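Local coordinates for putative type III secretion protein YscO (Vibrio parahaemolyticus, PDB 4MH6) that is of unknown function but, as a coiled-coil member of the YscO family, probably takes part in type III secretion, at residues A[38-43]-A[133-138]; A[28-33]-A[144-149]; A[46-51]-A[126-131]; A[56-61]-A[116-121]. One frame throughout, in Å; residues are numbered along the deposited sequence.

All four contacts join the same two long helices, 18-84 and 90-167, which run antiparallel as a hairpin. In order toward the turn they come as interaction 2, 1, 3 and 4. Interactions 1, 2 and 3 are surface contacts, whereas interaction 4 is partly buried. The chemistry changes along the rod: an aromatic ring packed by leucines and a lysine in 28-33/144-149, small alanines in 38-43/133-138, a glutamine amid charged groups in 46-51/126-131, and branched aliphatics in 56-61/116-121. Interaction 3 touches interaction 1 at A43 and K131 and interaction 4 at V51 and L121. The alanine contact buries 133 Å², the others 231 to 292 Å².

Interaction 1. Residues A[38-43]-A[133-138]; sequences DRADKA and QEALQA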
# COMPACT_ATOMS: atom_id res chain seq x y z
N ASP A 38 -5.38 -7.72 12.40
CA ASP A 38 -4.29 -8.45 11.76
C ASP A 38 -4.40 -8.32 10.29
O ASP A 38 -3.40 -8.09 9.62
CB ASP A 38 -4.27 -9.92 12.15
CG ASP A 38 -4.07 -10.13 13.64
OD1 ASP A 38 -3.91 -9.11 14.37
OD2 ASP A 38 -4.07 -11.29 14.09
N ARG A 39 -5.62 -8.44 9.78
CA ARG A 39 -5.89 -8.31 8.36
C ARG A 39 -5.48 -6.94 7.89
O ARG A 39 -4.94 -6.79 6.79
CB ARG A 39 -7.36 -8.49 8.04
CG ARG A 39 -7.93 -9.86 8.34
CD ARG A 39 -9.05 -10.06 7.35
NE ARG A 39 -9.85 -11.28 7.54
CZ ARG A 39 -11.13 -11.30 7.89
NH1 ARG A 39 -11.82 -10.17 8.08
NH2 ARG A 39 -11.75 -12.48 8.00
N ALA A 40 -5.75 -5.93 8.72
CA ALA A 40 -5.40 -4.55 8.41
C ALA A 40 -3.86 -4.40 8.31
O ALA A 40 -3.37 -3.75 7.37
CB ALA A 40 -5.98 -3.58 9.45
N ASP A 41 -3.13 -5.00 9.27
CA ASP A 41 -1.66 -4.99 9.30
C ASP A 41 -1.09 -5.67 8.06
O ASP A 41 -0.17 -5.18 7.45
CB ASP A 41 -1.14 -5.73 10.53
CG ASP A 41 -1.43 -5.00 11.85
OD1 ASP A 41 -1.78 -3.80 11.83
OD2 ASP A 41 -1.27 -5.62 12.94
N LYS A 42 -1.67 -6.80 7.71
CA LYS A 42 -1.23 -7.56 6.56
C LYS A 42 -1.50 -6.77 5.30
O LYS A 42 -0.72 -6.84 4.36
CB LYS A 42 -1.96 -8.91 6.51
CG LYS A 42 -1.68 -9.83 7.69
CD LYS A 42 -0.22 -10.27 7.68
CE LYS A 42 0.21 -11.03 8.93
NZ LYS A 42 1.70 -11.25 8.86
N ALA A 43 -2.60 -6.03 5.28
CA ALA A 43 -2.93 -5.24 4.09
C ALA A 43 -1.88 -4.15 3.93
O ALA A 43 -1.55 -3.76 2.82
CB ALA A 43 -4.31 -4.64 4.20
N GLN A 133 -4.03 4.21 7.96
CA GLN A 133 -5.08 4.85 8.69
C GLN A 133 -6.10 3.80 9.17
O GLN A 133 -6.56 3.85 10.31
CB GLN A 133 -5.73 5.96 7.85
CG GLN A 133 -4.85 7.19 7.73
CD GLN A 133 -5.38 8.28 6.77
OE1 GLN A 133 -6.10 7.99 5.79
NE2 GLN A 133 -4.98 9.53 7.01
N GLU A 134 -6.41 2.84 8.31
CA GLU A 134 -7.34 1.77 8.65
C GLU A 134 -6.76 0.85 9.71
O GLU A 134 -7.46 0.40 10.61
CB GLU A 134 -7.69 0.99 7.40
CG GLU A 134 -8.55 1.79 6.44
CD GLU A 134 -8.75 1.09 5.11
OE1 GLU A 134 -8.12 0.03 4.88
OE2 GLU A 134 -9.51 1.63 4.27
N ALA A 135 -5.47 0.57 9.61
CA ALA A 135 -4.80 -0.28 10.58
C ALA A 135 -4.83 0.39 11.94
O ALA A 135 -5.08 -0.26 12.93
CB ALA A 135 -3.39 -0.56 10.16
N LEU A 136 -4.55 1.69 11.98
CA LEU A 136 -4.58 2.44 13.23
C LEU A 136 -5.98 2.37 13.85
O LEU A 136 -6.13 2.08 15.05
CB LEU A 136 -4.16 3.90 13.00
CG LEU A 136 -2.68 4.12 12.65
CD1 LEU A 136 -2.40 5.53 12.15
CD2 LEU A 136 -1.78 3.79 13.84
N GLN A 137 -7.00 2.60 13.04
CA GLN A 137 -8.38 2.56 13.51
C GLN A 137 -8.77 1.15 13.98
O GLN A 137 -9.46 1.00 14.99
CB GLN A 137 -9.33 3.08 12.43
CG GLN A 137 -10.79 3.13 12.88
CD GLN A 137 -11.01 4.01 14.13
OE1 GLN A 137 -11.50 3.53 15.18
NE2 GLN A 137 -10.61 5.28 14.04
N ALA A 138 -8.33 0.12 13.26
CA ALA A 138 -8.63 -1.25 13.63
C ALA A 138 -8.01 -1.53 14.98
O ALA A 138 -8.58 -2.24 15.81
CB ALA A 138 -8.09 -2.21 12.61
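A40 and A135 face each other directly, and between helices that meet on alanine the backbones can come very close. The methyl CB of A40 lies 3.7 Å from CA of A135 and 4.0 Å from CB of the same residue, so it rests on main chain as much as on side chain. A second methyl, CB of A138 one turn further on, also sits 4.0 Å from A40 CB. The A40 methyl thus has A135 and A138 as neighbours, and the CA atoms of A40 and A135 are only 4.8 Å apart.

At one flank D41 adds a van der Waals contact through a carboxylate oxygen. Its first torsion (chi1 -69°) sets CG opposite the carbonyl carbon and carries the carboxylate toward the partner helix, where OD1 passes 4.0 Å from A135 CB. The same oxygen is hydrogen-bonded to NE2 of H139, the residue just after 133-138, which offers a reason for the acid to lean across the methyl. No hydrogen bond joins the two segments themselves.

The axes approach to 8.5 Å at an angle of 160°, nearly antiparallel. Such close spacing of antiparallel helices through facing alanines recalls the Alacoil, here over a short length of the antiparallel two-helix hairpin.

Interaction 2. Residues A[28-33]-A[144-149]; sequences RLLEIK and KFVQLQ
F145 reaches across to L29, L30 and K33, and tracing it outward shows how one aromatic ring can occupy the groove between two helices. Its CB meets the CD1 methyl of L30 at 3.8 Å, the two side chains pointing opposite ways as they pass. On one side of the ring CD1 lies 4.1 Å from K33 CG, and CE1 is 3.7 Å from K33 CE. The tip, CZ, is 3.9 Å from that same CE. Returning along the other side, CE2 touches CD1 of L29 at 3.8 Å, an oblique approach, and CD2 lies near L29 CB.

The lysine contact is a CH-pi interaction: K33 CE stands 4.1 Å from the centroid of the F145 ring, 28° off its normal. A bend at chi2 (-62°) lays the aliphatic part of K33 against the ring, with CG near one corner and CE over the face. L148 CD1, from the same helix as the phenylalanine, also lies over a face of the ring, offset toward its rim.

L30 does the reverse job, packing into the other helix. Its CD1 meets V146 CG2 at 3.9 Å, the side chain of Q149 lies roughly perpendicular to it near CD2, and K142 and F145 complete its surroundings.

In the fold, the axes of 28-33 and 144-149 pass 9.5 Å apart at 163°, the antiparallel course of helices 18-84 and 90-167. Q149 also touches I26 and E27, and K33 touches T141, extending the interface along both helices.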
# COMPACT_ATOMS: atom_id res chain seq x y z
N ARG A 28 -15.81 -13.13 21.66
CA ARG A 28 -15.95 -13.37 20.24
C ARG A 28 -15.85 -12.07 19.47
O ARG A 28 -15.22 -12.03 18.40
CB ARG A 28 -17.23 -14.12 19.91
CG ARG A 28 -17.48 -14.30 18.42
CD ARG A 28 -16.26 -14.83 17.69
NE ARG A 28 -16.52 -15.09 16.27
CZ ARG A 28 -15.57 -15.40 15.38
NH1 ARG A 28 -14.30 -15.48 15.74
NH2 ARG A 28 -15.90 -15.63 14.12
N LEU A 29 -16.49 -11.01 19.98
CA LEU A 29 -16.37 -9.72 19.29
C LEU A 29 -14.93 -9.27 19.25
O LEU A 29 -14.43 -8.81 18.22
CB LEU A 29 -17.19 -8.63 19.94
CG LEU A 29 -18.64 -8.57 19.53
CD1 LEU A 29 -19.35 -7.46 20.31
CD2 LEU A 29 -18.76 -8.32 18.03
N LEU A 30 -14.26 -9.41 20.38
CA LEU A 30 -12.88 -9.01 20.46
C LEU A 30 -12.05 -9.80 19.45
O LEU A 30 -11.23 -9.24 18.73
CB LEU A 30 -12.38 -9.23 21.87
CG LEU A 30 -10.93 -8.88 22.17
CD1 LEU A 30 -10.57 -7.51 21.59
CD2 LEU A 30 -10.72 -8.96 23.67
N GLU A 31 -12.29 -11.11 19.38
CA GLU A 31 -11.57 -11.97 18.46
C GLU A 31 -11.78 -11.47 17.04
O GLU A 31 -10.84 -11.42 16.26
CB GLU A 31 -12.08 -13.40 18.61
CG GLU A 31 -11.35 -14.47 17.81
CD GLU A 31 -11.91 -15.87 18.09
OE1 GLU A 31 -12.94 -15.98 18.83
OE2 GLU A 31 -11.33 -16.88 17.58
N ILE A 32 -13.00 -11.05 16.71
CA ILE A 32 -13.28 -10.54 15.37
C ILE A 32 -12.49 -9.27 15.11
O ILE A 32 -11.90 -9.11 14.04
CB ILE A 32 -14.78 -10.28 15.11
CG1 ILE A 32 -15.56 -11.60 15.12
CG2 ILE A 32 -14.96 -9.58 13.77
CD1 ILE A 32 -17.07 -11.50 14.97
N LYS A 33 -12.48 -8.38 16.09
CA LYS A 33 -11.71 -7.13 15.97
C LYS A 33 -10.17 -7.43 15.90
O LYS A 33 -9.45 -6.74 15.19
CB LYS A 33 -12.00 -6.21 17.16
CG LYS A 33 -13.46 -5.91 17.42
CD LYS A 33 -14.12 -5.20 16.26
CE LYS A 33 -15.54 -4.81 16.64
NZ LYS A 33 -16.14 -3.81 15.70
N LYS A 144 -10.28 -0.90 22.40
CA LYS A 144 -11.51 -0.47 22.97
C LYS A 144 -12.25 -1.71 23.47
O LYS A 144 -12.82 -1.71 24.57
CB LYS A 144 -12.31 0.29 21.92
CG LYS A 144 -13.52 1.02 22.46
CD LYS A 144 -14.14 1.95 21.41
CE LYS A 144 -15.25 2.79 22.04
NZ LYS A 144 -15.87 3.79 21.11
N PHE A 145 -12.23 -2.77 22.67
CA PHE A 145 -12.89 -4.01 23.04
C PHE A 145 -12.14 -4.80 24.09
O PHE A 145 -12.74 -5.60 24.81
CB PHE A 145 -13.29 -4.84 21.83
CG PHE A 145 -14.58 -4.39 21.20
CD1 PHE A 145 -14.62 -3.32 20.32
CD2 PHE A 145 -15.78 -5.03 21.52
CE1 PHE A 145 -15.82 -2.90 19.75
CE2 PHE A 145 -16.98 -4.61 20.97
CZ PHE A 145 -17.00 -3.55 20.08
N VAL A 146 -10.84 -4.56 24.19
CA VAL A 146 -10.03 -5.16 25.25
C VAL A 146 -10.50 -4.56 26.60
O VAL A 146 -10.67 -5.28 27.58
CB VAL A 146 -8.53 -4.88 25.02
CG1 VAL A 146 -7.71 -5.21 26.26
CG2 VAL A 146 -8.02 -5.68 23.84
N GLN A 147 -10.73 -3.24 26.63
CA GLN A 147 -11.20 -2.55 27.82
C GLN A 147 -12.58 -3.04 28.21
O GLN A 147 -12.81 -3.38 29.37
CB GLN A 147 -11.29 -1.04 27.58
CG GLN A 147 -9.99 -0.38 27.16
CD GLN A 147 -10.11 1.13 27.07
OE1 GLN A 147 -10.76 1.76 27.90
NE2 GLN A 147 -9.45 1.72 26.06
N LEU A 148 -13.50 -3.05 27.25
CA LEU A 148 -14.86 -3.54 27.49
C LEU A 148 -14.81 -4.91 28.12
O LEU A 148 -15.59 -5.22 29.02
CB LEU A 148 -15.68 -3.61 26.20
CG LEU A 148 -16.14 -2.26 25.62
CD1 LEU A 148 -16.82 -2.44 24.28
CD2 LEU A 148 -17.07 -1.53 26.59
N GLN A 149 -13.88 -5.74 27.66
CA GLN A 149 -13.76 -7.06 28.21
C GLN A 149 -13.28 -7.05 29.65
O GLN A 149 -13.78 -7.81 30.49
CB GLN A 149 -12.84 -7.93 27.35
CG GLN A 149 -12.62 -9.26 28.02
CD GLN A 149 -11.95 -10.25 27.16
OE1 GLN A 149 -12.46 -11.36 26.96
NE2 GLN A 149 -10.80 -9.88 26.60

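Interaction 3. Residues A[46-51]-A[126-131]; sequences RQEYRV and TLLKQK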
# COMPACT_ATOMS: atom_id res chain seq x y z
N ARG A 46 1.47 -5.91 2.64
CA ARG A 46 1.39 -6.19 1.23
C ARG A 46 1.52 -4.91 0.47
O ARG A 46 2.08 -4.91 -0.63
CB ARG A 46 0.07 -6.87 0.86
CG ARG A 46 -0.05 -8.31 1.35
CD ARG A 46 -1.25 -9.00 0.74
NE ARG A 46 -2.49 -8.42 1.23
CZ ARG A 46 -3.07 -8.83 2.37
NH1 ARG A 46 -2.49 -9.81 3.11
NH2 ARG A 46 -4.21 -8.27 2.77
N GLN A 47 0.97 -3.83 1.03
CA GLN A 47 1.01 -2.54 0.35
C GLN A 47 2.41 -1.96 0.33
O GLN A 47 2.78 -1.23 -0.59
CB GLN A 47 0.02 -1.54 0.96
CG GLN A 47 -0.09 -0.24 0.16
CD GLN A 47 -0.54 -0.48 -1.25
OE1 GLN A 47 -1.28 -1.40 -1.52
NE2 GLN A 47 -0.12 0.37 -2.17
N GLU A 48 3.18 -2.26 1.37
CA GLU A 48 4.56 -1.83 1.42
C GLU A 48 5.31 -2.58 0.31
O GLU A 48 6.24 -2.04 -0.28
CB GLU A 48 5.16 -2.07 2.80
CG GLU A 48 4.58 -1.09 3.81
CD GLU A 48 4.77 -1.49 5.28
OE1 GLU A 48 4.83 -2.71 5.55
OE2 GLU A 48 4.78 -0.58 6.16
N TYR A 49 4.88 -3.81 0.01
CA TYR A 49 5.53 -4.58 -1.05
C TYR A 49 5.26 -3.91 -2.41
O TYR A 49 6.17 -3.74 -3.24
CB TYR A 49 5.05 -6.05 -1.05
CG TYR A 49 5.70 -6.84 -2.15
CD1 TYR A 49 5.12 -6.92 -3.42
CD2 TYR A 49 6.91 -7.48 -1.96
CE1 TYR A 49 5.73 -7.60 -4.45
CE2 TYR A 49 7.52 -8.18 -2.98
CZ TYR A 49 6.92 -8.23 -4.22
OH TYR A 49 7.52 -8.93 -5.24
N ARG A 50 4.00 -3.56 -2.64
CA ARG A 50 3.60 -2.90 -3.87
C ARG A 50 4.39 -1.60 -4.07
O ARG A 50 4.85 -1.34 -5.17
CB ARG A 50 2.05 -2.68 -3.92
CG ARG A 50 1.30 -3.92 -4.39
CD ARG A 50 -0.19 -3.72 -4.65
NE ARG A 50 -0.91 -3.85 -3.41
CZ ARG A 50 -1.62 -4.91 -3.03
NH1 ARG A 50 -1.83 -5.95 -3.82
NH2 ARG A 50 -2.17 -4.89 -1.82
N VAL A 51 4.57 -0.82 -2.99
CA VAL A 51 5.35 0.43 -3.11
C VAL A 51 6.77 0.11 -3.54
O VAL A 51 7.24 0.62 -4.54
CB VAL A 51 5.36 1.29 -1.81
CG1 VAL A 51 6.32 2.45 -1.96
CG2 VAL A 51 3.97 1.83 -1.49
N THR A 126 -0.11 6.71 -1.54
CA THR A 126 -1.33 7.28 -1.02
C THR A 126 -2.17 6.14 -0.44
O THR A 126 -2.78 6.29 0.63
CB THR A 126 -2.12 8.05 -2.10
OG1 THR A 126 -1.34 9.17 -2.53
CG2 THR A 126 -3.44 8.55 -1.58
N LEU A 127 -2.23 5.01 -1.16
CA LEU A 127 -2.98 3.86 -0.65
C LEU A 127 -2.34 3.32 0.62
O LEU A 127 -3.02 2.92 1.54
CB LEU A 127 -3.06 2.74 -1.67
CG LEU A 127 -3.98 2.92 -2.86
CD1 LEU A 127 -3.75 1.77 -3.83
CD2 LEU A 127 -5.43 2.94 -2.42
N LEU A 128 -1.02 3.29 0.65
CA LEU A 128 -0.37 2.82 1.83
C LEU A 128 -0.83 3.66 2.99
O LEU A 128 -1.20 3.15 4.05
CB LEU A 128 1.17 2.91 1.71
CG LEU A 128 2.01 2.49 2.92
CD1 LEU A 128 1.55 1.16 3.48
CD2 LEU A 128 3.47 2.40 2.56
N LYS A 129 -0.86 4.97 2.77
CA LYS A 129 -1.28 5.92 3.79
C LYS A 129 -2.70 5.60 4.29
O LYS A 129 -2.94 5.61 5.50
CB LYS A 129 -1.16 7.35 3.26
CG LYS A 129 -1.25 8.38 4.35
CD LYS A 129 -1.00 9.80 3.88
CE LYS A 129 -1.32 10.78 5.04
NZ LYS A 129 -1.14 12.23 4.65
N GLN A 130 -3.61 5.29 3.37
CA GLN A 130 -5.00 4.93 3.75
C GLN A 130 -5.04 3.63 4.54
O GLN A 130 -5.79 3.50 5.50
CB GLN A 130 -5.90 4.79 2.54
CG GLN A 130 -5.76 5.94 1.55
CD GLN A 130 -6.87 5.99 0.52
OE1 GLN A 130 -8.02 5.64 0.81
NE2 GLN A 130 -6.55 6.47 -0.68
N LYS A 131 -4.25 2.65 4.09
CA LYS A 131 -4.13 1.36 4.77
C LYS A 131 -3.63 1.53 6.20
O LYS A 131 -4.08 0.85 7.12
CB LYS A 131 -3.17 0.45 4.01
CG LYS A 131 -3.77 -0.53 3.02
CD LYS A 131 -4.80 0.05 2.10
CE LYS A 131 -5.39 -1.07 1.20
NZ LYS A 131 -4.37 -1.64 0.23
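Q47 turns CG opposite its backbone N (chi1 -173°) and then bends at chi2 (59°), a pair of torsions that lays its chain against L128 and turns the amide so that NE2 lies by L127 and OE1 toward R50 and K131. CG packs on the backbone of L128, 3.5 Å from its CA, and NE2 lies 3.8 Å from L127 CB. L128 in turn enters the opposite helix as a knob in a socket made by V44, Q47, E48 and V51. Its CD1 meets E48 CG at 3.8 Å, and its CD2 meets V51 CG2 at 4.1 Å, with the valine side chain set nearly square to the leucine.

Both polar ends of the buried Q47 amide find a partner. OE1 accepts a nearly straight hydrogen bond from R50 NE (3.1 Å, 166°); the oxygen lies close to the guanidinium plane, although the donor stands above the plane of the amide carbonyl. NE2 donates to OE2 of E124. K131 brings its NZ to 3.6 Å from OE1, too loose to count as a bond, and to 4.4 Å from R50 NH2.

In chemical terms, a buried glutamine is accommodated here because both OE1 and NE2 are hydrogen-bonded. The glutamine oxygen, facing two cationic groups, probably eases their proximity and would be polarised by them, while the apolar share of the contact falls mainly to L128, with V51.

Interaction 4. Residues A[56-61]-A[116-121]; sequences AELQKA and EVKVTL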
# COMPACT_ATOMS: atom_id res chain seq x y z
N ALA A 56 11.07 0.06 -7.71
CA ALA A 56 12.08 -0.68 -8.45
C ALA A 56 11.83 -0.50 -9.93
O ALA A 56 12.76 -0.35 -10.69
CB ALA A 56 12.05 -2.16 -8.09
N GLU A 57 10.56 -0.55 -10.32
CA GLU A 57 10.18 -0.34 -11.71
C GLU A 57 10.51 1.06 -12.19
O GLU A 57 10.91 1.26 -13.35
CB GLU A 57 8.69 -0.64 -11.91
CG GLU A 57 8.40 -2.12 -12.13
CD GLU A 57 9.00 -2.64 -13.44
OE1 GLU A 57 9.14 -3.88 -13.55
OE2 GLU A 57 9.34 -1.82 -14.37
N LEU A 58 10.37 2.02 -11.28
CA LEU A 58 10.67 3.42 -11.57
C LEU A 58 12.12 3.57 -11.85
O LEU A 58 12.51 4.16 -12.84
CB LEU A 58 10.28 4.32 -10.40
CG LEU A 58 10.58 5.82 -10.58
CD1 LEU A 58 10.06 6.38 -11.90
CD2 LEU A 58 10.03 6.61 -9.39
N GLN A 59 12.92 3.01 -10.96
CA GLN A 59 14.37 3.04 -11.05
C GLN A 59 14.81 2.53 -12.44
O GLN A 59 15.59 3.19 -13.13
CB GLN A 59 14.94 2.21 -9.88
CG GLN A 59 16.30 2.65 -9.38
CD GLN A 59 17.43 2.37 -10.36
OE1 GLN A 59 18.15 3.29 -10.78
NE2 GLN A 59 17.58 1.10 -10.74
N LYS A 60 14.26 1.38 -12.88
CA LYS A 60 14.57 0.79 -14.20
C LYS A 60 14.15 1.67 -15.34
O LYS A 60 14.88 1.82 -16.33
CB LYS A 60 13.85 -0.55 -14.39
CG LYS A 60 14.38 -1.65 -13.50
CD LYS A 60 13.59 -2.93 -13.68
CE LYS A 60 14.09 -4.00 -12.71
NZ LYS A 60 13.25 -5.23 -12.73
N ALA A 61 12.94 2.23 -15.23
CA ALA A 61 12.43 3.11 -16.27
C ALA A 61 13.35 4.33 -16.49
O ALA A 61 13.61 4.71 -17.62
CB ALA A 61 11.01 3.54 -15.94
N GLU A 116 4.31 7.84 -15.98
CA GLU A 116 3.25 6.90 -15.61
C GLU A 116 3.60 6.14 -14.34
O GLU A 116 2.74 6.00 -13.46
CB GLU A 116 2.91 5.94 -16.76
CG GLU A 116 2.07 6.62 -17.86
CD GLU A 116 1.88 5.79 -19.14
OE1 GLU A 116 2.88 5.23 -19.66
OE2 GLU A 116 0.75 5.77 -19.67
N VAL A 117 4.85 5.67 -14.25
CA VAL A 117 5.31 4.94 -13.07
C VAL A 117 5.42 5.87 -11.86
O VAL A 117 5.14 5.45 -10.73
CB VAL A 117 6.65 4.21 -13.28
CG1 VAL A 117 7.07 3.53 -12.00
CG2 VAL A 117 6.53 3.17 -14.38
N LYS A 118 5.82 7.13 -12.07
CA LYS A 118 5.87 8.07 -10.95
C LYS A 118 4.49 8.32 -10.38
O LYS A 118 4.33 8.43 -9.18
CB LYS A 118 6.48 9.40 -11.33
CG LYS A 118 7.96 9.36 -11.43
CD LYS A 118 8.50 10.73 -11.77
CE LYS A 118 10.00 10.67 -11.77
NZ LYS A 118 10.59 11.85 -12.43
N VAL A 119 3.49 8.44 -11.24
CA VAL A 119 2.13 8.66 -10.78
C VAL A 119 1.68 7.42 -10.00
O VAL A 119 1.02 7.51 -8.96
CB VAL A 119 1.15 8.91 -11.97
CG1 VAL A 119 -0.29 8.95 -11.51
CG2 VAL A 119 1.48 10.21 -12.66
N THR A 120 2.05 6.26 -10.52
CA THR A 120 1.67 5.01 -9.93
C THR A 120 2.24 4.92 -8.54
O THR A 120 1.58 4.46 -7.62
CB THR A 120 2.16 3.84 -10.79
OG1 THR A 120 1.47 3.87 -12.04
CG2 THR A 120 1.87 2.52 -10.13
N LEU A 121 3.46 5.40 -8.39
CA LEU A 121 4.12 5.37 -7.12
C LEU A 121 3.47 6.31 -6.12
O LEU A 121 3.31 5.94 -4.96
CB LEU A 121 5.61 5.66 -7.32
CG LEU A 121 6.53 5.69 -6.10
CD1 LEU A 121 6.41 4.43 -5.24
CD2 LEU A 121 7.96 5.91 -6.58
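Between L58 and V117, where the helices meet, no ring or other flat side chain takes part; the planar group to note lies behind, in the peptide carbonyl of E116. Its oxygen is gripped from opposite faces of the peptide plane by T120 N, the ordinary helical bond, and by T120 OG1, which donates from 2.9 Å and is tilted 34° from that plane.

The contact itself is knobs-into-holes packing in an antiparallel coiled coil, in keeping with the predicted coiled-coil region. L58 is the knob, and V114, V117, K118 and L121 of helix 90-167 form its hole. With CG opposite the backbone N (chi1 179°), the leucine directs its two methyls across the interface. CD1 lies 3.7 Å from K118 CG, so it uses the aliphatic part of the lysine, whose extended chain carries the ammonium onward. CB of L58 meets V117 CG1 at 3.7 Å.

V117 packs back against helix 18-84: CG1 nestles against the L58 main chain, 3.6 Å from its CA, and reaches the E57 backbone as well. V54 adds to its surroundings, and A61 touches V114, so the apolar stripe continues along both helices.

The axes of 56-61 and 116-121 are 9.4 Å apart at 160°. At the end of the knob, L121 comes in almost perpendicular to L58, bringing their CD2 methyls to 3.6 Å from each other.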